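SAM dependent methyltransferase (Aquifex aeolicus, PDB 3DH0) probably acts as a methyltransferase, holding S-adenosylmethionine, the usual methyl donor of its family, in a Rossmann-like fold. Local coordinates at residues W79-V82 against N83-L87. Numbering follows the deposited sequence.
Sequences WEKV and NKLGL
Lys84 reaches back one helical turn to Glu80. Lys84 CB lies beside the carbonyl oxygens of Glu80 and Lys81. CG leaves anti to the backbone N (chi1 -163°), and a bend at chi3 (-66°) swings the end of the chain toward the glutamate. Lys84 CE then packs on Glu80 CG at 3.5 Å. Lys84 NZ forms a salt bridge with Glu80 OE2, also at 3.5 Å, on the exposed side of helix 72-85. Lys81 and Leu85 run side by side, Lys81 CD 3.7 Å from Leu85 CD1, while Lys81 NZ makes a salt bridge to Asp16. The amide end of Asn83 lies over one face of the Trp79 indole, the two planes steeply inclined. At the helix end Val82 O accepts a hydrogen bond from Leu87 N at 2.9 Å, in the carbonyl plane, and a weak one from Gly86 N. Gly86 has positive phi (82°), which turns the chain and lays Leu87 CB against Val82 CB, 4.1 Å apart, while Val82 also packs on Val90 and Val92. Such a six-to-one bond, positive-phi glycine and apolar pair are the marks of a Schellman motif, here ending the helix of a beta-alpha-beta unit before strand 90-94.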
# COMPACT_ATOMS: atom_id res chain seq x y z
N TRP A 79 -9.10 12.14 -2.60
CA TRP A 79 -8.95 13.17 -3.60
C TRP A 79 -9.04 14.55 -2.94
O TRP A 79 -8.16 15.38 -3.14
CB TRP A 79 -10.04 13.02 -4.66
CG TRP A 79 -9.99 14.07 -5.70
CD1 TRP A 79 -10.99 14.91 -6.06
CD2 TRP A 79 -8.86 14.41 -6.51
NE1 TRP A 79 -10.56 15.77 -7.03
CE2 TRP A 79 -9.25 15.48 -7.33
CE3 TRP A 79 -7.55 13.92 -6.61
CZ2 TRP A 79 -8.38 16.08 -8.24
CZ3 TRP A 79 -6.68 14.51 -7.52
CH2 TRP A 79 -7.10 15.58 -8.33
N GLU A 80 -10.09 14.78 -2.17
CA GLU A 80 -10.25 16.07 -1.51
C GLU A 80 -9.04 16.31 -0.63
O GLU A 80 -8.65 17.44 -0.36
CB GLU A 80 -11.53 16.11 -0.68
CG GLU A 80 -11.64 17.39 0.15
CD GLU A 80 -13.04 17.69 0.65
OE1 GLU A 80 -13.65 16.83 1.33
OE2 GLU A 80 -13.54 18.81 0.39
N LYS A 81 -8.43 15.23 -0.18
CA LYS A 81 -7.26 15.36 0.65
C LYS A 81 -6.11 15.97 -0.12
O LYS A 81 -5.54 16.97 0.30
CB LYS A 81 -6.84 14.00 1.20
CG LYS A 81 -5.37 13.93 1.58
CD LYS A 81 -5.17 13.88 3.08
CE LYS A 81 -5.57 12.52 3.62
NZ LYS A 81 -5.57 12.50 5.10
N VAL A 82 -5.75 15.38 -1.26
CA VAL A 82 -4.64 15.92 -2.02
C VAL A 82 -4.83 17.38 -2.38
O VAL A 82 -3.85 18.14 -2.42
CB VAL A 82 -4.37 15.12 -3.33
CG1 VAL A 82 -4.39 13.63 -3.06
CG2 VAL A 82 -5.37 15.52 -4.39
N ASN A 83 -6.07 17.78 -2.63
CA ASN A 83 -6.33 19.16 -3.00
C ASN A 83 -6.26 20.07 -1.82
O ASN A 83 -5.92 21.24 -1.95
CB ASN A 83 -7.70 19.31 -3.62
CG ASN A 83 -7.75 18.75 -5.00
OD1 ASN A 83 -7.77 17.53 -5.18
ND2 ASN A 83 -7.75 19.62 -6.00
N LYS A 84 -6.60 19.53 -0.67
CA LYS A 84 -6.60 20.30 0.54
C LYS A 84 -5.17 20.56 0.95
O LYS A 84 -4.84 21.63 1.45
CB LYS A 84 -7.35 19.52 1.60
CG LYS A 84 -7.80 20.32 2.79
CD LYS A 84 -8.98 19.61 3.46
CE LYS A 84 -10.20 19.60 2.51
NZ LYS A 84 -11.31 18.74 3.04
N LEU A 85 -4.31 19.57 0.71
CA LEU A 85 -2.90 19.67 1.10
C LEU A 85 -1.99 20.23 0.02
O LEU A 85 -0.87 20.62 0.31
CB LEU A 85 -2.38 18.30 1.55
CG LEU A 85 -3.11 17.62 2.72
CD1 LEU A 85 -2.39 16.34 3.10
CD2 LEU A 85 -3.18 18.56 3.91
N GLY A 86 -2.47 20.26 -1.22
CA GLY A 86 -1.66 20.78 -2.30
C GLY A 86 -0.66 19.80 -2.87
O GLY A 86 0.42 20.20 -3.30
N LEU A 87 -1.00 18.51 -2.86
CA LEU A 87 -0.13 17.47 -3.40
C LEU A 87 -0.33 17.39 -4.92
O LEU A 87 -1.24 16.73 -5.41
CB LEU A 87 -0.46 16.13 -2.75
CG LEU A 87 -0.38 16.08 -1.21
CD1 LEU A 87 -0.85 14.73 -0.71
CD2 LEU A 87 1.06 16.34 -0.74